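Local structure of geranyltranstransferase (Legionella pneumophila subsp. pneumophila, 3LOM) at residues 266-269 against 270-273; 225-228 against 229-232; 296-299 against 300-303; 179-182 against 183-187. The protein probably condenses isoprenyl diphosphates, with magnesium as cofactor, to make farnesyl diphosphate and perhaps geranylgeranyl diphosphate for isoprene biosynthesis. All coordinates share one frame; numbering follows the deposited sequence.

In the fold
Each of the four contacts covers about two turns of a separate helix in an all-helical prenyl synthase fold, met along the chain in the order contact 4 (helix 178-201), contact 2 (helix 209-236), contact 1 (helix 263-279) and contact 3 (helix 289-303). Contact 2 touches each of the others: its centre lies about 10 Å from that of contact 1, 11 Å from contact 3 and 13 Å from contact 4. Contacts 3 and 4 do not meet, their nearest atoms being about 13 Å apart. Helix 209-236, which carries the second aspartate-rich motif of the family, is thus packed against its predecessor in the chain and against both C-terminal helices.

Contact 1: 266-269 against 270-273; sequences LEEE and IAVH
Glu269 and His273, one turn apart on helix 263-279, run side by side and point the same way. The glutamate chain, bent at chi2 (-90°), brings OE1 to the edge of the imidazole, in the ring plane and 3.2 Å from His273 NE2; carboxylate and ring planes differ by 21°. His273 ND1 is hydrogen-bonded to His221 of helix 209-236. Histidine suits this place, pairing that bond with a flat ring that packs beside Met228 and Leu224. Glu267 also turns to that helix, its OE2 bonded to the hydroxyl of Tyr232.

The apolar contact lies on another side of the helix. Leu266 CD1 meets Ile270 CD1 at 4.1 Å; both residues are buried, and Leu266 goes on to touch Tyr232 of helix 209-236, a helix-to-helix packing natural to this all-helical isoprenoid synthase fold.

Glu268 and Val272, on the exposed side, set a carboxylate oxygen beside a methyl: Val272 CG2 stands 3.7 Å from Glu268 OE2, the two chains crossing at a slant.

Backbone bonds of the ordinary i to i+4 kind underlie all this, among them Val272 N to Glu268 O at 2.7 Å and Ile270 N to Leu266 O at 2.8 Å.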
loop_
_atom_site.group_PDB
_atom_site.type_symbol
_atom_site.label_atom_id
_atom_site.label_comp_id
_atom_site.label_asym_id
_atom_site.label_seq_id
_atom_site.Cartn_x
_atom_site.Cartn_y
_atom_site.Cartn_z
ATOM N N LEU A 266 -10.980 -4.933 34.974
ATOM C CA LEU A 266 -11.174 -4.803 33.538
ATOM C C LEU A 266 -12.551 -4.230 33.245
ATOM O O LEU A 266 -12.660 -3.291 32.462
ATOM C CB LEU A 266 -10.962 -6.140 32.817
ATOM C CG LEU A 266 -10.972 -6.193 31.280
ATOM C CD1 LEU A 266 -10.299 -4.993 30.604
ATOM C CD2 LEU A 266 -10.318 -7.478 30.831
ATOM N N GLU A 267 -13.574 -4.776 33.910
ATOM C CA GLU A 267 -14.958 -4.296 33.816
ATOM C C GLU A 267 -15.089 -2.798 34.063
ATOM O O GLU A 267 -15.810 -2.107 33.340
ATOM C CB GLU A 267 -15.854 -5.047 34.802
ATOM C CG GLU A 267 -16.407 -6.362 34.278
ATOM C CD GLU A 267 -16.953 -7.259 35.380
ATOM O OE1 GLU A 267 -17.289 -6.744 36.471
ATOM O OE2 GLU A 267 -17.045 -8.485 35.151
ATOM N N GLU A 268 -14.384 -2.301 35.079
ATOM C CA GLU A 268 -14.394 -0.875 35.380
ATOM C C GLU A 268 -13.583 -0.077 34.365
ATOM O O GLU A 268 -14.000 1.012 33.977
ATOM C CB GLU A 268 -13.925 -0.601 36.813
ATOM C CG GLU A 268 -14.195 0.828 37.312
ATOM C CD GLU A 268 -15.679 1.158 37.448
ATOM O OE1 GLU A 268 -16.484 0.243 37.720
ATOM O OE2 GLU A 268 -16.043 2.342 37.287
ATOM N N GLU A 269 -12.451 -0.627 33.923
ATOM C CA GLU A 269 -11.658 -0.014 32.847
ATOM C C GLU A 269 -12.496 0.176 31.580
ATOM O O GLU A 269 -12.460 1.256 30.981
ATOM C CB GLU A 269 -10.393 -0.826 32.546
ATOM C CG GLU A 269 -9.233 -0.579 33.504
ATOM C CD GLU A 269 -8.302 0.551 33.068
ATOM O OE1 GLU A 269 -8.526 1.165 32.003
ATOM O OE2 GLU A 269 -7.332 0.833 33.802
ATOM N N ILE A 270 -13.254 -0.863 31.201
ATOM C CA ILE A 270 -14.262 -0.776 30.129
ATOM C C ILE A 270 -15.214 0.398 30.388
ATOM O O ILE A 270 -15.385 1.268 29.531
ATOM C CB ILE A 270 -15.147 -2.066 30.000
ATOM C CG1 ILE A 270 -14.324 -3.364 30.040
ATOM C CG2 ILE A 270 -16.049 -2.003 28.762
ATOM C CD1 ILE A 270 -13.731 -3.823 28.738
ATOM N N ALA A 271 -15.808 0.411 31.583
ATOM C CA ALA A 271 -16.825 1.397 31.954
ATOM C C ALA A 271 -16.301 2.827 31.947
ATOM O O ALA A 271 -16.931 3.707 31.356
ATOM C CB ALA A 271 -17.438 1.056 33.311
ATOM N N VAL A 272 -15.146 3.042 32.580
ATOM C CA VAL A 272 -14.552 4.378 32.692
ATOM C C VAL A 272 -14.208 4.936 31.314
ATOM O O VAL A 272 -14.524 6.090 31.020
ATOM C CB VAL A 272 -13.294 4.420 33.623
ATOM C CG1 VAL A 272 -12.790 5.845 33.786
ATOM C CG2 VAL A 272 -13.600 3.852 34.992
ATOM N N HIS A 273 -13.596 4.110 30.469
ATOM C CA HIS A 273 -13.169 4.560 29.137
ATOM C C HIS A 273 -14.328 4.875 28.184
ATOM O O HIS A 273 -14.243 5.830 27.398
ATOM C CB HIS A 273 -12.164 3.589 28.517
ATOM C CG HIS A 273 -10.774 3.761 29.041
ATOM N ND1 HIS A 273 -9.982 4.838 28.703
ATOM C CD2 HIS A 273 -10.039 3.007 29.891
ATOM C CE1 HIS A 273 -8.821 4.741 29.324
ATOM N NE2 HIS A 273 -8.827 3.635 30.046
#

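Contact 2: 225-228 against 229-232; sequences VFQM and QDDY
Val225 presents its carbonyl to Gln229, whose N bonds to Val225 O at 2.8 Å while CB and CG of the same glutamine pass close by that oxygen. The valine side chain is buried against Tyr274, where a compact branched residue fits.

Phe226 follows. Its ring and the Gln229 amide lie alongside each other and almost coplanar, 14° apart, with Gln229 OE1 in the plane of the ring at its edge, 3.7 Å from Phe226 CD1. The amide is fixed from outside: OE1 bonds to the hydroxyl of Tyr274 and NE2 to the backbone O of Leu298. A glutamine suits this buried spot because it can accept from one neighbour and donate to another. Asp230 N bonds to Phe226 O at 2.9 Å.

The sequence here matches the family pattern of a Phe-Gln pair followed shortly by the second aspartate-rich motif, DDxxD, which Asp230 and Asp231 open; in relatives that motif takes part in magnesium-diphosphate binding.

Gln227, bent at chi2 (60°), carries its amide forward along the helix, merely near the Asp231 carboxylate: NE2 is 3.7 Å from Asp231 OD1, with the two planes steeply inclined at 72°. The other carboxylate oxygen, Asp231 OD2, takes the backbone N of Phe257.

Met228, extended beyond CG, leads out to Glu269 of helix 263-279, and Met228 O accepts from Tyr232 N at 2.9 Å.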
loop_
_atom_site.group_PDB
_atom_site.type_symbol
_atom_site.label_atom_id
_atom_site.label_comp_id
_atom_site.label_asym_id
_atom_site.label_seq_id
_atom_site.Cartn_x
_atom_site.Cartn_y
_atom_site.Cartn_z
ATOM N N VAL A 225 -10.703 0.917 24.163
ATOM C CA VAL A 225 -11.730 0.116 24.843
ATOM C C VAL A 225 -12.233 -1.107 24.041
ATOM O O VAL A 225 -12.636 -2.107 24.640
ATOM C CB VAL A 225 -12.901 1.008 25.376
ATOM C CG1 VAL A 225 -13.911 1.332 24.282
ATOM C CG2 VAL A 225 -13.567 0.376 26.590
ATOM N N PHE A 226 -12.183 -1.036 22.706
ATOM C CA PHE A 226 -12.538 -2.185 21.850
ATOM C C PHE A 226 -11.615 -3.367 22.133
ATOM O O PHE A 226 -12.063 -4.511 22.255
ATOM C CB PHE A 226 -12.453 -1.835 20.360
ATOM C CG PHE A 226 -13.552 -0.931 19.870
ATOM C CD1 PHE A 226 -14.751 -0.801 20.570
ATOM C CD2 PHE A 226 -13.392 -0.228 18.680
ATOM C CE1 PHE A 226 -15.757 0.037 20.104
ATOM C CE2 PHE A 226 -14.392 0.608 18.203
ATOM C CZ PHE A 226 -15.577 0.738 18.912
ATOM N N GLN A 227 -10.326 -3.060 22.261
ATOM C CA GLN A 227 -9.296 -4.044 22.567
ATOM C C GLN A 227 -9.382 -4.578 23.994
ATOM O O GLN A 227 -9.075 -5.750 24.241
ATOM C CB GLN A 227 -7.920 -3.439 22.307
ATOM C CG GLN A 227 -6.847 -4.466 22.122
ATOM C CD GLN A 227 -7.108 -5.407 20.956
ATOM O OE1 GLN A 227 -7.511 -4.983 19.869
ATOM N NE2 GLN A 227 -6.879 -6.696 21.184
ATOM N N MET A 228 -9.786 -3.711 24.925
ATOM C CA MET A 228 -10.106 -4.126 26.292
ATOM C C MET A 228 -11.265 -5.125 26.268
ATOM O O MET A 228 -11.186 -6.187 26.887
ATOM C CB MET A 228 -10.461 -2.918 27.169
ATOM C CG MET A 228 -9.279 -2.105 27.663
ATOM S SD MET A 228 -9.777 -0.642 28.599
ATOM C CE MET A 228 -8.173 0.068 28.927
ATOM N N GLN A 229 -12.319 -4.779 25.526
ATOM C CA GLN A 229 -13.489 -5.643 25.353
ATOM C C GLN A 229 -13.142 -6.993 24.738
ATOM O O GLN A 229 -13.599 -8.025 25.227
ATOM C CB GLN A 229 -14.573 -4.944 24.526
ATOM C CG GLN A 229 -15.392 -3.932 25.322
ATOM C CD GLN A 229 -16.418 -3.206 24.476
ATOM O OE1 GLN A 229 -16.090 -2.605 23.455
ATOM N NE2 GLN A 229 -17.670 -3.250 24.907
ATOM N N ASP A 230 -12.321 -6.973 23.687
ATOM C CA ASP A 230 -11.884 -8.194 22.997
ATOM C C ASP A 230 -11.134 -9.149 23.918
ATOM O O ASP A 230 -11.389 -10.350 23.896
ATOM C CB ASP A 230 -11.041 -7.855 21.761
ATOM C CG ASP A 230 -11.865 -7.226 20.646
ATOM O OD1 ASP A 230 -11.269 -6.729 19.664
ATOM O OD2 ASP A 230 -13.110 -7.220 20.754
ATOM N N ASP A 231 -10.238 -8.606 24.740
ATOM C CA ASP A 231 -9.506 -9.396 25.738
ATOM C C ASP A 231 -10.421 -9.890 26.861
ATOM O O ASP A 231 -10.244 -11.001 27.368
ATOM C CB ASP A 231 -8.336 -8.590 26.311
ATOM C CG ASP A 231 -7.253 -8.304 25.275
ATOM O OD1 ASP A 231 -7.328 -8.832 24.143
ATOM O OD2 ASP A 231 -6.312 -7.551 25.601
ATOM N N TYR A 232 -11.402 -9.063 27.223
ATOM C CA TYR A 232 -12.408 -9.401 28.230
ATOM C C TYR A 232 -13.330 -10.520 27.754
ATOM O O TYR A 232 -13.680 -11.409 28.530
ATOM C CB TYR A 232 -13.235 -8.160 28.597
ATOM C CG TYR A 232 -14.337 -8.397 29.613
ATOM C CD1 TYR A 232 -14.041 -8.629 30.957
ATOM C CD2 TYR A 232 -15.680 -8.367 29.231
ATOM C CE1 TYR A 232 -15.052 -8.843 31.891
ATOM C CE2 TYR A 232 -16.697 -8.577 30.157
ATOM C CZ TYR A 232 -16.377 -8.812 31.482
ATOM O OH TYR A 232 -17.383 -9.018 32.397
#

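Contact 3: 296-299 against 300-303; sequences KQLQ and NRSN
Leu298 and Arg301 lie side by side and point the same way, the leucine CD2 reaching 3.9 Å from Arg301 NH1. The arginine achieves this from an unusual start: with chi1 at 38° its CG sits between the backbone N and the carbonyl carbon and packs 3.2 Å from Leu298 O. A bend at chi3 then carries the guanidinium toward helix 209-236, where NH2 forms a long, weak ion pair with Asp230. A long cationic chain suits this place, since its CG rests against the leucine's carbonyl, the guanidinium NH1 lies beside CD2, and the charge reaches toward an aspartate.

Here helix 289-303 is fraying toward the C terminus of this all-helical prenyl synthase. Neither Arg301 nor Ser302 makes the regular i to i+4 bond; instead Ser302 N turns to Gln299 O at 3.2 Å, three residues back.

Asn300 and Gln299 cross at a slant, their amide planes 70° apart. Asn300 N bonds to Lys296 O at 3.1 Å, off a straight line (139°). Its OD1 lies near that same carbonyl, an acceptor beside an acceptor, but receives a weak bond from Asn303 ND2 at 3.4 Å. Asparagine, with a short donor-acceptor amide, is well placed where a helix loses its regular bonding.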
loop_
_atom_site.group_PDB
_atom_site.type_symbol
_atom_site.label_atom_id
_atom_site.label_comp_id
_atom_site.label_asym_id
_atom_site.label_seq_id
_atom_site.Cartn_x
_atom_site.Cartn_y
_atom_site.Cartn_z
ATOM N N LYS A 296 -23.218 3.242 22.959
ATOM C CA LYS A 296 -23.920 2.448 23.961
ATOM C C LYS A 296 -24.191 1.023 23.481
ATOM O O LYS A 296 -24.229 0.099 24.292
ATOM C CB LYS A 296 -25.211 3.142 24.400
ATOM C CG LYS A 296 -25.612 2.814 25.828
ATOM C CD LYS A 296 -26.022 4.062 26.592
ATOM C CE LYS A 296 -25.892 3.839 28.092
ATOM N NZ LYS A 296 -25.985 5.109 28.860
ATOM N N GLN A 297 -24.366 0.850 22.169
ATOM C CA GLN A 297 -24.472 -0.484 21.567
ATOM C C GLN A 297 -23.137 -1.226 21.645
ATOM O O GLN A 297 -23.099 -2.420 21.955
ATOM C CB GLN A 297 -24.940 -0.405 20.109
ATOM C CG GLN A 297 -26.445 -0.258 19.913
ATOM C CD GLN A 297 -26.860 -0.264 18.445
ATOM O OE1 GLN A 297 -26.036 -0.458 17.546
ATOM N NE2 GLN A 297 -28.147 -0.052 18.197
ATOM N N LEU A 298 -22.050 -0.507 21.368
ATOM C CA LEU A 298 -20.697 -1.063 21.436
ATOM C C LEU A 298 -20.272 -1.381 22.866
ATOM O O LEU A 298 -19.509 -2.315 23.088
ATOM C CB LEU A 298 -19.690 -0.111 20.786
ATOM C CG LEU A 298 -19.754 0.045 19.265
ATOM C CD1 LEU A 298 -19.233 1.412 18.856
ATOM C CD2 LEU A 298 -18.978 -1.061 18.565
ATOM N N GLN A 299 -20.768 -0.603 23.824
ATOM C CA GLN A 299 -20.526 -0.863 25.242
ATOM C C GLN A 299 -21.254 -2.115 25.739
ATOM O O GLN A 299 -20.691 -2.899 26.511
ATOM C CB GLN A 299 -20.902 0.362 26.087
ATOM C CG GLN A 299 -20.665 0.197 27.589
ATOM C CD GLN A 299 -20.707 1.506 28.361
ATOM O OE1 GLN A 299 -20.324 1.554 29.530
ATOM N NE2 GLN A 299 -21.165 2.574 27.712
ATOM N N ASN A 300 -22.485 -2.313 25.272
ATOM C CA ASN A 300 -23.359 -3.372 25.794
ATOM C C ASN A 300 -23.071 -4.816 25.336
ATOM O O ASN A 300 -23.684 -5.756 25.852
ATOM C CB ASN A 300 -24.841 -3.013 25.589
ATOM C CG ASN A 300 -25.310 -1.879 26.502
ATOM O OD1 ASN A 300 -24.504 -1.124 27.057
ATOM N ND2 ASN A 300 -26.625 -1.748 26.647
ATOM N N ARG A 301 -22.144 -4.998 24.392
ATOM C CA ARG A 301 -21.668 -6.353 24.044
ATOM C C ARG A 301 -20.632 -6.876 25.050
ATOM O O ARG A 301 -20.118 -7.987 24.907
ATOM C CB ARG A 301 -21.165 -6.460 22.590
ATOM C CG ARG A 301 -20.402 -5.260 22.051
ATOM C CD ARG A 301 -19.828 -5.532 20.664
ATOM N NE ARG A 301 -18.482 -6.105 20.730
ATOM C CZ ARG A 301 -17.354 -5.407 20.596
ATOM N NH1 ARG A 301 -17.390 -4.095 20.379
ATOM N NH2 ARG A 301 -16.180 -6.025 20.679
ATOM N N SER A 302 -20.344 -6.055 26.061
ATOM C CA SER A 302 -19.577 -6.449 27.238
ATOM C C SER A 302 -20.507 -6.608 28.450
ATOM O O SER A 302 -20.207 -7.367 29.375
ATOM C CB SER A 302 -18.496 -5.405 27.532
ATOM O OG SER A 302 -17.756 -5.734 28.695
ATOM N N ASN A 303 -21.631 -5.891 28.427
ATOM C CA ASN A 303 -22.622 -5.909 29.511
ATOM C C ASN A 303 -23.555 -7.120 29.511
ATOM O O ASN A 303 -24.128 -7.456 30.551
ATOM C CB ASN A 303 -23.466 -4.626 29.496
ATOM C CG ASN A 303 -22.843 -3.496 30.305
ATOM O OD1 ASN A 303 -22.107 -3.730 31.265
ATOM N ND2 ASN A 303 -23.153 -2.260 29.925
#

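Contact 4: 179-182 against 183-187; sequences EQLR and EIHLL
Leu181 lies along the imidazole of His185, the two side chains one turn apart and pointing the same way. The leucine branch CD1 does most of the touching, 3.6 Å from His185 NE2 and 3.8 Å from His185 CD2. With CG anti to the backbone N (chi1 -177°), CD1 is turned to the side where the ring arrives, and the histidine, leaning back toward the N-terminal end, closes the distance. The ring also comes close to the carbonyl of Leu181, with CD2 3.2 Å from Leu181 O; the same oxygen accepts from His185 N at 3.3 Å. Both residues are buried: Leu181 fills a place against Phe257 and Leu260, as a branched apolar chain should, and the histidine touches both Asp167 of helix 160-169 and Gln227 of helix 209-236, polar chains beside which a flat polar ring suits.

This turn belongs to the N-terminal part of helix 178-201, one of the helices of the isoprenoid synthase fold. Further on, Thr189, which matches the threonine of the Lys-Thr pair familiar in this family, bonds through its hydroxyl to the carbonyl O of His185.

Ile184 presses on the previous turn, its CD1 3.4 Å from Gln180 O, to which Ile184 N bonds at 2.9 Å. Its apolar branches face Leu166 and Asp167. Gln180, on the exposed side, sends OE1 back to the backbone N of Thr177, where a polar side chain can serve the first turn of a helix. Glu183 and Glu179 are exposed too, joined by the backbone bond from Glu183 N to Glu179 O at 3.1 Å. Buried Leu187 packs on Pro34 of the second subunit.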
loop_
_atom_site.group_PDB
_atom_site.type_symbol
_atom_site.label_atom_id
_atom_site.label_comp_id
_atom_site.label_asym_id
_atom_site.label_seq_id
_atom_site.Cartn_x
_atom_site.Cartn_y
_atom_site.Cartn_z
ATOM N N GLU A 179 2.216 -0.482 30.047
ATOM C CA GLU A 179 2.690 0.591 29.173
ATOM C C GLU A 179 2.936 0.103 27.743
ATOM O O GLU A 179 2.431 0.698 26.791
ATOM C CB GLU A 179 3.972 1.211 29.744
ATOM C CG GLU A 179 4.292 2.609 29.222
ATOM C CD GLU A 179 3.606 3.708 30.023
ATOM O OE1 GLU A 179 4.031 3.963 31.172
ATOM O OE2 GLU A 179 2.652 4.323 29.502
ATOM N N GLN A 180 3.706 -0.980 27.612
ATOM C CA GLN A 180 4.054 -1.564 26.313
ATOM C C GLN A 180 2.824 -2.093 25.583
ATOM O O GLN A 180 2.669 -1.873 24.382
ATOM C CB GLN A 180 5.064 -2.698 26.485
ATOM C CG GLN A 180 6.454 -2.260 26.893
ATOM C CD GLN A 180 7.231 -3.370 27.575
ATOM O OE1 GLN A 180 6.711 -4.058 28.458
ATOM N NE2 GLN A 180 8.488 -3.544 27.176
ATOM N N LEU A 181 1.958 -2.778 26.332
ATOM C CA LEU A 181 0.691 -3.300 25.832
ATOM C C LEU A 181 -0.203 -2.192 25.271
ATOM O O LEU A 181 -0.823 -2.364 24.222
ATOM C CB LEU A 181 -0.037 -4.060 26.944
ATOM C CG LEU A 181 -1.366 -4.752 26.630
ATOM C CD1 LEU A 181 -1.164 -5.950 25.716
ATOM C CD2 LEU A 181 -2.036 -5.177 27.921
ATOM N N ARG A 182 -0.249 -1.057 25.964
ATOM C CA ARG A 182 -1.027 0.092 25.511
ATOM C C ARG A 182 -0.444 0.714 24.243
ATOM O O ARG A 182 -1.187 1.190 23.381
ATOM C CB ARG A 182 -1.144 1.136 26.624
ATOM C CG ARG A 182 -2.213 0.807 27.654
ATOM C CD ARG A 182 -2.111 1.712 28.874
ATOM N NE ARG A 182 -3.430 2.034 29.426
ATOM C CZ ARG A 182 -4.220 3.012 28.976
ATOM N NH1 ARG A 182 -5.399 3.223 29.548
ATOM N NH2 ARG A 182 -3.840 3.787 27.959
ATOM N N GLU A 183 0.881 0.693 24.128
ATOM C CA GLU A 183 1.568 1.244 22.963
ATOM C C GLU A 183 1.388 0.370 21.714
ATOM O O GLU A 183 1.097 0.885 20.634
ATOM C CB GLU A 183 3.058 1.478 23.283
ATOM C CG GLU A 183 3.928 1.984 22.121
ATOM C CD GLU A 183 3.522 3.363 21.590
ATOM O OE1 GLU A 183 3.856 3.659 20.419
ATOM O OE2 GLU A 183 2.883 4.154 22.327
ATOM N N ILE A 184 1.557 -0.941 21.884
ATOM C CA ILE A 184 1.373 -1.927 20.820
ATOM C C ILE A 184 -0.018 -1.842 20.166
ATOM O O ILE A 184 -0.120 -1.782 18.934
ATOM C CB ILE A 184 1.698 -3.361 21.331
ATOM C CG1 ILE A 184 3.217 -3.526 21.477
ATOM C CG2 ILE A 184 1.157 -4.418 20.380
ATOM C CD1 ILE A 184 3.651 -4.561 22.499
ATOM N N HIS A 185 -1.065 -1.791 20.991
ATOM C CA HIS A 185 -2.446 -1.674 20.512
ATOM C C HIS A 185 -2.770 -0.328 19.867
ATOM O O HIS A 185 -3.587 -0.264 18.941
ATOM C CB HIS A 185 -3.435 -1.971 21.638
ATOM C CG HIS A 185 -3.472 -3.413 22.038
ATOM N ND1 HIS A 185 -3.653 -4.434 21.128
ATOM C CD2 HIS A 185 -3.366 -4.005 23.250
ATOM C CE1 HIS A 185 -3.638 -5.593 21.761
ATOM N NE2 HIS A 185 -3.478 -5.360 23.052
ATOM N N LEU A 186 -2.132 0.738 20.352
ATOM C CA LEU A 186 -2.271 2.065 19.754
ATOM C C LEU A 186 -1.660 2.075 18.357
ATOM O O LEU A 186 -2.221 2.663 17.437
ATOM C CB LEU A 186 -1.620 3.149 20.634
ATOM C CG LEU A 186 -1.426 4.564 20.049
ATOM C CD1 LEU A 186 -2.746 5.225 19.621
ATOM C CD2 LEU A 186 -0.670 5.469 21.017
ATOM N N LEU A 187 -0.519 1.411 18.197
ATOM C CA LEU A 187 0.125 1.361 16.891
ATOM C C LEU A 187 -0.641 0.453 15.926
ATOM O O LEU A 187 -0.825 0.813 14.770
ATOM C CB LEU A 187 1.588 0.927 17.009
ATOM C CG LEU A 187 2.551 1.814 17.795
ATOM C CD1 LEU A 187 3.770 0.999 18.199
ATOM C CD2 LEU A 187 2.942 3.064 17.018
#